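Local coordinates for beta-xylosidase (Uncultured organism, PDB 4MLG), which probably hydrolyses xylo-oligosaccharides, releasing xylose, as a beta-xylosidase of glycosyl hydrolase family 43 built on a beta-propeller, at residues 24-29 with 53-58; 12-17 with 30-35; 58-63 with 281-286; 4-9 with 302-307. All blocks are in the same frame, centred on the assembly; numbering follows the deposited sequence.

Interactions 1 and 2 share strand 24-32 and belong to one antiparallel sheet, interaction 1 on its outer stretch and interaction 2 nearer the calcium ion. Interactions 3 and 4 both involve the sheet that holds strands 283-290 and 302-308, one through a loop, the other through the short N-terminal strand 5-6. Three of the four are mostly buried and built on paired backbones; interaction 3 is only partly buried and depends on side chains alone. Ile27 and Phe54 of interaction 1 touch Leu7 and Val8 of interaction 4. Charged pairs lie toward the periphery in interactions 1 and 3; interaction 2 joins an aspartate and a serine near the metal, interaction 4 a lysine and a tyrosine that share an aspartate.

Interaction 1. Residues 24-29 with 53-58; sequences KLYIYP and VFSMDD
Val53 opens the contact against Tyr28: the two side chains lie side by side and point the same way, with Val53 CG2 3.6 Å from Tyr28 CD1. Its other methyl, CG1, comes to the edge of the Tyr26 ring, while the hydroxyl of Tyr28 finds its partner in Pro118 O. Phe54 is joined to Ile27 by two backbone hydrogen bonds, of which the one from Ile27 N to Phe54 O is close to straight (167° at the hydrogen). Its ring turns an edge to Pro29, whose CG lies in the ring plane 3.8 Å from Phe54 CD2, the two side chains crossing at about a right angle. Ser55 forms a non-hydrogen-bonded pair with Tyr26; Ser55 CB packs 3.6 Å from Tyr26 CD1, and its OG is engaged by His67 NE2. Met56 returns to the face that carries Leu25, Ile27 and Phe54. Its backbone N donates to Leu25 O at 2.9 Å, Leu25 N answers to Met56 O, and Met56 SD rests 4.2 Å from Leu25 CD2. At the exposed end, Asp57 forms a salt bridge with Lys24. The lysine chain bends at its last torsion (chi4 -66°), which brings NZ to 2.9 Å from Asp57 OD1, above the carboxylate plane rather than within it. Apolar side chains thus pack on both faces of the pair, while the ion pair lies at the exposed strand end. Strands 24-32 and 50-56 are adjacent members of an antiparallel blade, flanked by 18-21 and 64-72 respectively, in the beta-propeller of family 43 glycosidases.

Interaction 2. Residues 12-17 with 30-35; sequences YMADPA and SHDWES
Ala14 and Ser30 form an antiparallel hydrogen-bonded pair in a blade of the beta-propeller, where strand 12-14 runs along the last part of strand 24-32. Of the backbone bonds, Ala14 N to Ser30 O measures 2.9 Å; the return contact, Ser30 N to Ala14 O, is too short in the model to be relied on, and the bond from Asp32 N to Tyr12 O is bent and weak.

Nonpolar contact centres on Met13 and His31. The methionine chain bends at chi2 (-67°), which swings SD toward the histidine, and Met13 CE lies over the centre of one ring face, 3.7 Å from the centroid, in a CH-pi contact. On the other face of the sheet, Tyr12 CB packs 3.8 Å from Asp32 CB, and the methyl of Ala14 comes close to Asp32 OD2.

Among the polar side chains, Asp32 OD2 forms a salt bridge with Arg301. Asp15 lies next to the metal site, about 6 Å, side chain to ion, from the calcium, and touches the calcium ligand His274. Here Asp15 OD2 accepts from Ser30 OG at 3.0 Å through its anti lone pair.

Interaction 3. Residues 58-63 with 281-286; sequences DVEQGE and KGKWYL
Val59 and Tyr285 face each other with their CA atoms 8.6 Å apart, so loop 58-63 and strand 283-286 meet through side chains rather than paired backbones. Val59 slides past the tyrosine in the opposite direction, and with CG1 anti to the backbone N (chi1 178°) that methyl lies over one face of the ring, offset toward the rim and 3.9 Å from the centroid. Glu60 comes in at about a right angle to the same tyrosine, its carboxylate nearly perpendicular to the ring. Tyr285 OH lies 2.8 Å from Glu60 OE1 in a weak hydrogen bond that is not settled, since another acceptor is within reach of its proton. The other oxygen, Glu60 OE2, forms a long salt bridge of 3.6 Å with Lys283 NZ and also accepts from Met1 N. An alanine in place of Glu60 would probably leave Met1 N and Lys283 NZ without this counter-charge and Tyr285 OH without this acceptor. Within the loop, Gln61 N donates to Asp58 OD2 at 3.2 Å, an Asx motif. Lys281 NZ, bonded to Asp57 O, stays 4.5 Å from Asp58 OD1. An apolar contact on the buried side and loose charge pairs toward the surface imply that Val59 and Tyr285 supply the packing, while the electrostatic part is probably softened by solvent.

Interaction 4. Residues 4-9 with 302-307; sequences PRYLVP and SLKVAE
Tyr6 and Lys304 lie side by side and point the same way. Lys304 CB sits over one face of the tyrosine ring, offset toward the rim, and Lys304 NZ ends by donating to Tyr6 OH at 3.2 Å. A bend in the lysine (chi3 -58°) sets CE 3.6 Å from Pro4 CB. Next to this pair, Arg5 and Val305 form a hydrogen-bonded antiparallel pair: Arg5 N to Val305 O is 3.0 Å and Val305 N to Arg5 O 2.9 Å. Beyond it the contact is apolar. Leu7 CD2 reaches Val305 CG1 at 3.7 Å, the two side chains crossing at about a right angle, and Leu303 CD1 packs 3.6 Å from Leu7 CB and also against Val8 CG2. Where the backbones part, water takes over: one molecule links Val8 N to Leu303 O, and another lies between Val8 O and Ser302 OG.

The second shell fixes the polar ends. Asp290 forms a salt bridge to Lys304 NZ through OD2 and a hydrogen bond with Tyr6 OH through OD1, while the Arg5 guanidinium, with Leu7 CD2 over one face, reaches Gly62 O. An alanine at Tyr6 would probably leave Asp290 OD1 without its hydroxyl partner and open a gap beside the Lys304 chain. Strand 5-6 is the outermost strand of an antiparallel sheet, beside 302-308 and then 283-290, consistent with a velcro-type closure in which the N-terminal strand adds the outer strand to the C-terminal blade, with Phe54 and Met56 of strand 50-56 packing from the neighbouring sheet.

Interaction 1. Residues 24-29 with 53-58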
loop_
_atom_site.group_PDB
_atom_site.type_symbol
_atom_site.label_atom_id
_atom_site.label_comp_id
_atom_site.label_asym_id
_atom_site.label_seq_id
_atom_site.Cartn_x
_atom_site.Cartn_y
_atom_site.Cartn_z
ATOM N N LYS A 24 17.492 16.022 29.089
ATOM C CA LYS A 24 16.673 17.073 28.505
ATOM C C LYS A 24 15.363 16.468 28.027
ATOM O O LYS A 24 15.318 15.304 27.633
ATOM C CB LYS A 24 17.398 17.727 27.327
ATOM C CG LYS A 24 18.403 18.798 27.713
ATOM C CD LYS A 24 19.137 19.316 26.487
ATOM C CE LYS A 24 19.555 20.767 26.660
ATOM N NZ LYS A 24 18.373 21.670 26.736
ATOM N N LEU A 25 14.295 17.257 28.063
ATOM C CA LEU A 25 13.001 16.789 27.588
ATOM C C LEU A 25 12.733 17.283 26.170
ATOM O O LEU A 25 12.564 18.479 25.944
ATOM C CB LEU A 25 11.884 17.242 28.530
ATOM C CG LEU A 25 10.461 16.854 28.122
ATOM C CD1 LEU A 25 9.700 16.292 29.311
ATOM C CD2 LEU A 25 9.729 18.052 27.533
ATOM N N TYR A 26 12.699 16.355 25.221
ATOM C CA TYR A 26 12.419 16.700 23.831
ATOM C C TYR A 26 10.969 16.399 23.476
ATOM O O TYR A 26 10.401 15.405 23.932
ATOM C CB TYR A 26 13.358 15.946 22.885
ATOM C CG TYR A 26 14.810 16.353 22.998
ATOM C CD1 TYR A 26 15.361 17.286 22.129
ATOM C CD2 TYR A 26 15.632 15.801 23.973
ATOM C CE1 TYR A 26 16.690 17.659 22.228
ATOM C CE2 TYR A 26 16.961 16.168 24.079
ATOM C CZ TYR A 26 17.484 17.097 23.205
ATOM O OH TYR A 26 18.807 17.463 23.308
ATOM N N ILE A 27 10.371 17.264 22.665
ATOM C CA ILE A 27 9.003 17.058 22.210
ATOM C C ILE A 27 8.968 16.934 20.692
ATOM O O ILE A 27 9.649 17.675 19.985
ATOM C CB ILE A 27 8.081 18.209 22.648
ATOM C CG1 ILE A 27 8.346 18.581 24.108
ATOM C CG2 ILE A 27 6.622 17.826 22.449
ATOM C CD1 ILE A 27 7.500 19.727 24.609
ATOM N N TYR A 28 8.175 15.990 20.194
ATOM C CA TYR A 28 8.042 15.783 18.758
ATOM C C TYR A 28 6.583 15.887 18.331
ATOM O O TYR A 28 5.907 14.873 18.158
ATOM C CB TYR A 28 8.621 14.423 18.361
ATOM C CG TYR A 28 10.071 14.249 18.750
ATOM C CD1 TYR A 28 11.090 14.695 17.919
ATOM C CD2 TYR A 28 10.422 13.644 19.952
ATOM C CE1 TYR A 28 12.417 14.541 18.270
ATOM C CE2 TYR A 28 11.748 13.486 20.311
ATOM C CZ TYR A 28 12.741 13.937 19.464
ATOM O OH TYR A 28 14.063 13.785 19.812
ATOM N N PRO A 29 6.091 17.124 18.165
ATOM C CA PRO A 29 4.688 17.370 17.832
ATOM C C PRO A 29 4.455 17.490 16.329
ATOM O O PRO A 29 5.403 17.688 15.571
ATOM C CB PRO A 29 4.429 18.722 18.490
ATOM C CG PRO A 29 5.734 19.441 18.334
ATOM C CD PRO A 29 6.820 18.384 18.407
ATOM N N VAL A 53 11.074 20.312 16.259
ATOM C CA VAL A 53 11.524 19.641 17.475
ATOM C C VAL A 53 11.794 20.646 18.590
ATOM O O VAL A 53 12.621 21.546 18.441
ATOM C CB VAL A 53 12.792 18.793 17.233
ATOM C CG1 VAL A 53 13.368 18.302 18.552
ATOM C CG2 VAL A 53 12.483 17.619 16.320
ATOM N N PHE A 54 11.090 20.492 19.706
ATOM C CA PHE A 54 11.257 21.388 20.844
ATOM C C PHE A 54 11.929 20.679 22.015
ATOM O O PHE A 54 11.738 19.480 22.219
ATOM C CB PHE A 54 9.907 21.963 21.278
ATOM C CG PHE A 54 9.191 22.716 20.192
ATOM C CD1 PHE A 54 9.494 24.043 19.933
ATOM C CD2 PHE A 54 8.211 22.098 19.432
ATOM C CE1 PHE A 54 8.837 24.738 18.936
ATOM C CE2 PHE A 54 7.552 22.787 18.433
ATOM C CZ PHE A 54 7.864 24.109 18.185
ATOM N N SER A 55 12.720 21.424 22.781
ATOM C CA SER A 55 13.409 20.864 23.939
ATOM C C SER A 55 13.355 21.810 25.135
ATOM O O SER A 55 13.358 23.030 24.973
ATOM C CB SER A 55 14.863 20.534 23.594
ATOM O OG SER A 55 15.565 21.694 23.185
ATOM N N MET A 56 13.302 21.237 26.334
ATOM C CA MET A 56 13.246 22.028 27.558
ATOM C C MET A 56 14.250 21.517 28.584
ATOM O O MET A 56 14.699 20.374 28.511
ATOM C CB MET A 56 11.840 21.988 28.160
ATOM C CG MET A 56 10.722 22.277 27.175
ATOM S SD MET A 56 9.094 22.229 27.944
ATOM C CE MET A 56 9.208 23.632 29.051
ATOM N N ASP A 57 14.596 22.372 29.541
ATOM C CA ASP A 57 15.432 21.973 30.666
ATOM C C ASP A 57 14.588 21.925 31.934
ATOM O O ASP A 57 14.878 21.169 32.861
ATOM C CB ASP A 57 16.606 22.937 30.842
ATOM C CG ASP A 57 17.731 22.669 29.862
ATOM O OD1 ASP A 57 18.006 21.482 29.586
ATOM O OD2 ASP A 57 18.340 23.642 29.369
ATOM N N ASP A 58 13.540 22.743 31.961
ATOM C CA ASP A 58 12.605 22.775 33.079
ATOM C C ASP A 58 11.182 22.935 32.553
ATOM O O ASP A 58 10.859 23.931 31.908
ATOM C CB ASP A 58 12.949 23.918 34.033
ATOM C CG ASP A 58 12.040 23.961 35.243
ATOM O OD1 ASP A 58 11.608 22.882 35.700
ATOM O OD2 ASP A 58 11.756 25.073 35.734
#

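Interaction 2. Residues 12-17 with 30-35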
loop_
_atom_site.group_PDB
_atom_site.type_symbol
_atom_site.label_atom_id
_atom_site.label_comp_id
_atom_site.label_asym_id
_atom_site.label_seq_id
_atom_site.Cartn_x
_atom_site.Cartn_y
_atom_site.Cartn_z
ATOM N N TYR A 12 1.355 26.735 15.816
ATOM C CA TYR A 12 0.395 25.697 16.177
ATOM C C TYR A 12 1.008 24.299 16.088
ATOM O O TYR A 12 1.141 23.736 15.002
ATOM C CB TYR A 12 -0.858 25.782 15.302
ATOM C CG TYR A 12 -1.697 27.019 15.545
ATOM C CD1 TYR A 12 -2.380 27.193 16.742
ATOM C CD2 TYR A 12 -1.816 28.006 14.575
ATOM C CE1 TYR A 12 -3.150 28.318 16.969
ATOM C CE2 TYR A 12 -2.585 29.134 14.793
ATOM C CZ TYR A 12 -3.249 29.285 15.991
ATOM O OH TYR A 12 -4.015 30.407 16.211
ATOM N N MET A 13 1.379 23.747 17.239
ATOM C CA MET A 13 1.952 22.407 17.297
ATOM C C MET A 13 1.025 21.452 18.044
ATOM O O MET A 13 0.541 21.767 19.133
ATOM C CB MET A 13 3.329 22.443 17.961
ATOM C CG MET A 13 4.326 23.355 17.267
ATOM S SD MET A 13 4.790 22.772 15.625
ATOM C CE MET A 13 5.761 24.159 15.042
ATOM N N ALA A 14 0.780 20.284 17.457
ATOM C CA ALA A 14 -0.179 19.335 18.011
ATOM C C ALA A 14 0.386 17.924 18.116
ATOM O O ALA A 14 1.480 17.649 17.628
ATOM C CB ALA A 14 -1.444 19.324 17.177
ATOM N N ASP A 15 -0.385 17.040 18.746
ATOM C CA ASP A 15 -0.006 15.640 18.938
ATOM C C ASP A 15 1.392 15.487 19.537
ATOM O O ASP A 15 2.258 14.851 18.936
ATOM C CB ASP A 15 -0.088 14.878 17.612
ATOM C CG ASP A 15 -1.368 15.165 16.851
ATOM O OD1 ASP A 15 -2.434 15.266 17.493
ATOM O OD2 ASP A 15 -1.304 15.295 15.611
ATOM N N PRO A 16 1.616 16.061 20.731
ATOM C CA PRO A 16 2.971 16.086 21.289
ATOM C C PRO A 16 3.444 14.705 21.725
ATOM O O PRO A 16 2.656 13.909 22.235
ATOM C CB PRO A 16 2.827 17.001 22.504
ATOM C CG PRO A 16 1.419 16.818 22.931
ATOM C CD PRO A 16 0.627 16.623 21.668
ATOM N N ALA A 17 4.726 14.432 21.512
ATOM C CA ALA A 17 5.336 13.182 21.938
ATOM C C ALA A 17 6.618 13.503 22.688
ATOM O O ALA A 17 7.627 13.862 22.080
ATOM C CB ALA A 17 5.627 12.301 20.741
ATOM N N SER A 30 3.198 17.366 15.911
ATOM C CA SER A 30 2.817 17.666 14.539
ATOM C C SER A 30 2.771 19.182 14.374
ATOM O O SER A 30 2.745 19.911 15.364
ATOM C CB SER A 30 1.451 17.062 14.217
ATOM O OG SER A 30 1.430 15.672 14.482
ATOM N N HIS A 31 2.762 19.659 13.132
ATOM C CA HIS A 31 2.729 21.098 12.880
ATOM C C HIS A 31 1.459 21.520 12.145
ATOM O O HIS A 31 1.378 21.422 10.922
ATOM C CB HIS A 31 3.966 21.536 12.089
ATOM C CG HIS A 31 4.075 23.020 11.902
ATOM N ND1 HIS A 31 5.058 23.601 11.130
ATOM C CD2 HIS A 31 3.327 24.039 12.388
ATOM C CE1 HIS A 31 4.910 24.914 11.147
ATOM N NE2 HIS A 31 3.867 25.206 11.903
ATOM N N ASP A 32 0.475 22.004 12.897
ATOM C CA ASP A 32 -0.763 22.500 12.310
ATOM C C ASP A 32 -0.563 23.849 11.624
ATOM O O ASP A 32 0.064 24.754 12.176
ATOM C CB ASP A 32 -1.854 22.624 13.375
ATOM C CG ASP A 32 -2.497 21.293 13.709
ATOM O OD1 ASP A 32 -2.564 20.423 12.816
ATOM O OD2 ASP A 32 -2.943 21.120 14.862
ATOM N N TRP A 33 -1.103 23.972 10.417
ATOM C CA TRP A 33 -1.081 25.230 9.687
ATOM C C TRP A 33 -2.394 25.385 8.937
ATOM O O TRP A 33 -3.076 24.400 8.659
ATOM C CB TRP A 33 0.097 25.271 8.714
ATOM C CG TRP A 33 -0.066 24.369 7.530
ATOM C CD1 TRP A 33 -0.092 23.005 7.535
ATOM C CD2 TRP A 33 -0.209 24.767 6.160
ATOM N NE1 TRP A 33 -0.251 22.529 6.257
ATOM C CE2 TRP A 33 -0.326 23.590 5.393
ATOM C CE3 TRP A 33 -0.255 26.005 5.508
ATOM C CZ2 TRP A 33 -0.484 23.614 4.007
ATOM C CZ3 TRP A 33 -0.413 26.025 4.130
ATOM C CH2 TRP A 33 -0.525 24.837 3.396
ATOM N N GLU A 34 -2.753 26.622 8.617
ATOM C CA GLU A 34 -4.003 26.878 7.915
ATOM C C GLU A 34 -3.888 26.587 6.423
ATOM O O GLU A 34 -3.486 27.446 5.639
ATOM C CB GLU A 34 -4.474 28.319 8.136
ATOM C CG GLU A 34 -5.773 28.671 7.414
ATOM C CD GLU A 34 -6.974 27.904 7.944
ATOM O OE1 GLU A 34 -7.710 28.459 8.786
ATOM O OE2 GLU A 34 -7.188 26.750 7.517
ATOM N N SER A 35 -4.231 25.362 6.039
ATOM C CA SER A 35 -4.383 25.034 4.632
ATOM C C SER A 35 -5.705 25.629 4.175
ATOM O O SER A 35 -6.629 25.782 4.972
ATOM C CB SER A 35 -4.382 23.519 4.426
ATOM O OG SER A 35 -5.433 22.907 5.153
#

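Interaction 3. Residues 58-63 with 281-286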
loop_
_atom_site.group_PDB
_atom_site.type_symbol
_atom_site.label_atom_id
_atom_site.label_comp_id
_atom_site.label_asym_id
_atom_site.label_seq_id
_atom_site.Cartn_x
_atom_site.Cartn_y
_atom_site.Cartn_z
ATOM N N ASP A 58 13.540 22.743 31.961
ATOM C CA ASP A 58 12.605 22.775 33.079
ATOM C C ASP A 58 11.182 22.935 32.553
ATOM O O ASP A 58 10.859 23.931 31.908
ATOM C CB ASP A 58 12.949 23.918 34.033
ATOM C CG ASP A 58 12.040 23.961 35.243
ATOM O OD1 ASP A 58 11.608 22.882 35.700
ATOM O OD2 ASP A 58 11.756 25.073 35.734
ATOM N N VAL A 59 10.362 21.921 32.756
ATOM C CA VAL A 59 9.025 21.940 32.203
ATOM C C VAL A 59 8.165 23.049 32.792
ATOM O O VAL A 59 7.470 23.749 32.074
ATOM C CB VAL A 59 8.325 20.588 32.422
ATOM C CG1 VAL A 59 6.907 20.632 31.898
ATOM C CG2 VAL A 59 9.092 19.485 31.737
ATOM N N GLU A 60 8.207 23.190 34.108
ATOM C CA GLU A 60 7.397 24.197 34.788
ATOM C C GLU A 60 7.704 25.688 34.614
ATOM O O GLU A 60 6.793 26.473 34.421
ATOM C CB GLU A 60 7.266 23.838 36.255
ATOM C CG GLU A 60 6.303 22.696 36.469
ATOM C CD GLU A 60 6.724 21.814 37.602
ATOM O OE1 GLU A 60 7.922 21.516 37.686
ATOM O OE2 GLU A 60 5.856 21.427 38.397
ATOM N N GLN A 61 8.963 26.091 34.689
ATOM C CA GLN A 61 9.307 27.491 34.438
ATOM C C GLN A 61 10.388 27.689 33.385
ATOM O O GLN A 61 10.858 28.798 33.173
ATOM C CB GLN A 61 9.654 28.235 35.732
ATOM C CG GLN A 61 9.056 29.634 35.799
ATOM C CD GLN A 61 8.378 29.931 37.120
ATOM O OE1 GLN A 61 8.616 29.258 38.118
ATOM N NE2 GLN A 61 7.537 30.949 37.137
ATOM N N GLY A 62 10.785 26.599 32.740
ATOM C CA GLY A 62 11.870 26.608 31.776
ATOM C C GLY A 62 11.637 27.269 30.429
ATOM O O GLY A 62 10.535 27.305 29.929
ATOM N N GLU A 63 12.696 27.790 29.828
ATOM C CA GLU A 63 12.615 28.287 28.463
ATOM C C GLU A 63 12.436 27.146 27.465
ATOM O O GLU A 63 12.951 26.059 27.664
ATOM C CB GLU A 63 13.857 29.099 28.102
ATOM C CG GLU A 63 13.855 29.561 26.660
ATOM C CD GLU A 63 15.089 30.335 26.275
ATOM O OE1 GLU A 63 15.633 30.061 25.188
ATOM O OE2 GLU A 63 15.506 31.218 27.046
ATOM N N LYS A 281 12.311 14.922 35.990
ATOM C CA LYS A 281 12.745 15.481 37.270
ATOM C C LYS A 281 11.833 15.115 38.441
ATOM O O LYS A 281 11.474 15.972 39.248
ATOM C CB LYS A 281 12.923 17.000 37.176
ATOM C CG LYS A 281 14.071 17.432 36.279
ATOM C CD LYS A 281 14.235 18.942 36.276
ATOM C CE LYS A 281 15.456 19.362 35.473
ATOM N NZ LYS A 281 15.603 20.844 35.415
ATOM N N GLY A 282 11.463 13.841 38.526
ATOM C CA GLY A 282 10.698 13.340 39.655
ATOM C C GLY A 282 9.199 13.544 39.553
ATOM O O GLY A 282 8.443 13.042 40.388
ATOM N N LYS A 283 8.762 14.280 38.537
ATOM C CA LYS A 283 7.340 14.553 38.353
ATOM C C LYS A 283 6.842 14.083 36.991
ATOM O O LYS A 283 7.576 14.119 36.003
ATOM C CB LYS A 283 7.051 16.044 38.525
ATOM C CG LYS A 283 7.470 16.600 39.872
ATOM C CD LYS A 283 7.166 18.083 39.974
ATOM C CE LYS A 283 7.616 18.637 41.316
ATOM N NZ LYS A 283 7.340 20.094 41.442
ATOM N N TRP A 284 5.589 13.643 36.946
ATOM C CA TRP A 284 4.980 13.192 35.702
ATOM C C TRP A 284 4.192 14.321 35.045
ATOM O O TRP A 284 3.594 15.152 35.730
ATOM C CB TRP A 284 4.074 11.986 35.955
ATOM C CG TRP A 284 4.825 10.736 36.308
ATOM C CD1 TRP A 284 5.310 10.388 37.535
ATOM C CD2 TRP A 284 5.174 9.666 35.420
ATOM N NE1 TRP A 284 5.941 9.170 37.467
ATOM C CE2 TRP A 284 5.871 8.705 36.180
ATOM C CE3 TRP A 284 4.966 9.428 34.058
ATOM C CZ2 TRP A 284 6.360 7.523 35.623
ATOM C CZ3 TRP A 284 5.452 8.255 33.507
ATOM C CH2 TRP A 284 6.141 7.318 34.287
ATOM N N TYR A 285 4.199 14.348 33.715
ATOM C CA TYR A 285 3.511 15.395 32.968
ATOM C C TYR A 285 2.644 14.818 31.853
ATOM O O TYR A 285 2.997 13.814 31.235
ATOM C CB TYR A 285 4.521 16.387 32.385
ATOM C CG TYR A 285 5.341 17.106 33.431
ATOM C CD1 TYR A 285 4.894 18.293 33.996
ATOM C CD2 TYR A 285 6.561 16.596 33.858
ATOM C CE1 TYR A 285 5.638 18.953 34.956
ATOM C CE2 TYR A 285 7.312 17.248 34.818
ATOM C CZ TYR A 285 6.846 18.427 35.364
ATOM O OH TYR A 285 7.589 19.082 36.319
ATOM N N LEU A 286 1.506 15.458 31.605
ATOM C CA LEU A 286 0.632 15.063 30.507
ATOM C C LEU A 286 0.659 16.121 29.411
ATOM O O LEU A 286 -0.123 17.072 29.435
ATOM C CB LEU A 286 -0.803 14.860 30.998
ATOM C CG LEU A 286 -1.834 14.456 29.939
ATOM C CD1 LEU A 286 -1.556 13.052 29.424
ATOM C CD2 LEU A 286 -3.253 14.568 30.478
#

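Interaction 4. Residues 4-9 with 302-307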
loop_
_atom_site.group_PDB
_atom_site.type_symbol
_atom_site.label_atom_id
_atom_site.label_comp_id
_atom_site.label_asym_id
_atom_site.label_seq_id
_atom_site.Cartn_x
_atom_site.Cartn_y
_atom_site.Cartn_z
ATOM N N PRO A 4 -2.117 24.466 33.785
ATOM C CA PRO A 4 -1.520 24.002 32.528
ATOM C C PRO A 4 -0.757 25.118 31.821
ATOM O O PRO A 4 -1.249 26.242 31.730
ATOM C CB PRO A 4 -2.738 23.592 31.696
ATOM C CG PRO A 4 -3.783 23.259 32.697
ATOM C CD PRO A 4 -3.569 24.221 33.827
ATOM N N ARG A 5 0.434 24.800 31.325
ATOM C CA ARG A 5 1.295 25.796 30.699
ATOM C C ARG A 5 1.406 25.580 29.193
ATOM O O ARG A 5 1.710 24.478 28.737
ATOM C CB ARG A 5 2.688 25.758 31.332
ATOM C CG ARG A 5 3.706 26.654 30.646
ATOM C CD ARG A 5 5.118 26.356 31.124
ATOM N NE ARG A 5 6.113 27.143 30.400
ATOM C CZ ARG A 5 7.427 26.983 30.523
ATOM N NH1 ARG A 5 7.912 26.059 31.341
ATOM N NH2 ARG A 5 8.255 27.746 29.824
ATOM N N TYR A 6 1.151 26.637 28.426
ATOM C CA TYR A 6 1.344 26.598 26.981
ATOM C C TYR A 6 2.818 26.812 26.649
ATOM O O TYR A 6 3.439 27.759 27.131
ATOM C CB TYR A 6 0.475 27.650 26.288
ATOM C CG TYR A 6 -0.997 27.301 26.254
ATOM C CD1 TYR A 6 -1.521 26.532 25.224
ATOM C CD2 TYR A 6 -1.860 27.737 27.251
ATOM C CE1 TYR A 6 -2.864 26.206 25.186
ATOM C CE2 TYR A 6 -3.207 27.417 27.222
ATOM C CZ TYR A 6 -3.702 26.651 26.187
ATOM O OH TYR A 6 -5.040 26.327 26.149
ATOM N N LEU A 7 3.372 25.930 25.823
ATOM C CA LEU A 7 4.807 25.931 25.558
ATOM C C LEU A 7 5.198 26.722 24.312
ATOM O O LEU A 7 6.171 27.476 24.333
ATOM C CB LEU A 7 5.324 24.494 25.457
ATOM C CG LEU A 7 5.050 23.620 26.680
ATOM C CD1 LEU A 7 5.540 22.202 26.451
ATOM C CD2 LEU A 7 5.702 24.223 27.912
ATOM N N VAL A 8 4.451 26.544 23.228
ATOM C CA VAL A 8 4.745 27.245 21.981
ATOM C C VAL A 8 3.571 28.116 21.542
ATOM O O VAL A 8 2.664 27.647 20.855
ATOM C CB VAL A 8 5.109 26.267 20.849
ATOM C CG1 VAL A 8 5.530 27.035 19.603
ATOM C CG2 VAL A 8 6.220 25.332 21.297
ATOM N N PRO A 9 3.587 29.395 21.950
ATOM C CA PRO A 9 2.524 30.356 21.633
ATOM C C PRO A 9 2.630 30.903 20.210
ATOM O O PRO A 9 1.625 31.332 19.644
ATOM C CB PRO A 9 2.765 31.492 22.640
ATOM C CG PRO A 9 3.755 30.952 23.640
ATOM C CD PRO A 9 4.570 29.963 22.883
ATOM N N SER A 302 -2.778 24.072 19.780
ATOM C CA SER A 302 -1.615 24.561 20.509
ATOM C C SER A 302 -1.274 23.599 21.638
ATOM O O SER A 302 -2.129 23.277 22.462
ATOM C CB SER A 302 -1.889 25.954 21.074
ATOM O OG SER A 302 -2.316 26.843 20.055
ATOM N N LEU A 303 -0.028 23.138 21.677
ATOM C CA LEU A 303 0.370 22.160 22.683
ATOM C C LEU A 303 0.517 22.766 24.075
ATOM O O LEU A 303 0.863 23.938 24.224
ATOM C CB LEU A 303 1.636 21.396 22.267
ATOM C CG LEU A 303 2.855 22.109 21.673
ATOM C CD1 LEU A 303 3.500 23.067 22.656
ATOM C CD2 LEU A 303 3.869 21.076 21.215
ATOM N N LYS A 304 0.247 21.953 25.089
ATOM C CA LYS A 304 0.287 22.409 26.470
ATOM C C LYS A 304 0.654 21.261 27.404
ATOM O O LYS A 304 0.527 20.091 27.043
ATOM C CB LYS A 304 -1.064 23.008 26.862
ATOM C CG LYS A 304 -2.238 22.062 26.666
ATOM C CD LYS A 304 -3.566 22.775 26.854
ATOM C CE LYS A 304 -3.664 23.408 28.230
ATOM N NZ LYS A 304 -4.960 24.114 28.433
ATOM N N VAL A 305 1.111 21.596 28.604
ATOM C CA VAL A 305 1.540 20.578 29.555
ATOM C C VAL A 305 0.882 20.755 30.921
ATOM O O VAL A 305 0.818 21.862 31.458
ATOM C CB VAL A 305 3.082 20.552 29.697
ATOM C CG1 VAL A 305 3.625 21.947 29.978
ATOM C CG2 VAL A 305 3.510 19.569 30.776
ATOM N N ALA A 306 0.375 19.653 31.467
ATOM C CA ALA A 306 -0.213 19.649 32.799
ATOM C C ALA A 306 0.418 18.543 33.634
ATOM O O ALA A 306 0.721 17.463 33.120
ATOM C CB ALA A 306 -1.715 19.458 32.716
ATOM N N GLU A 307 0.619 18.813 34.919
ATOM C CA GLU A 307 1.224 17.834 35.813
ATOM C C GLU A 307 0.293 16.652 36.054
ATOM O O GLU A 307 -0.890 16.828 36.348
ATOM C CB GLU A 307 1.611 18.485 37.143
ATOM C CG GLU A 307 2.295 17.537 38.114
ATOM C CD GLU A 307 2.822 18.240 39.348
ATOM O OE1 GLU A 307 2.588 19.459 39.484
ATOM O OE2 GLU A 307 3.472 17.575 40.181
HETATM O O HOH W 1 0.187 28.707 19.890
HETATM O O HOH W 2 2.025 25.917 23.319
#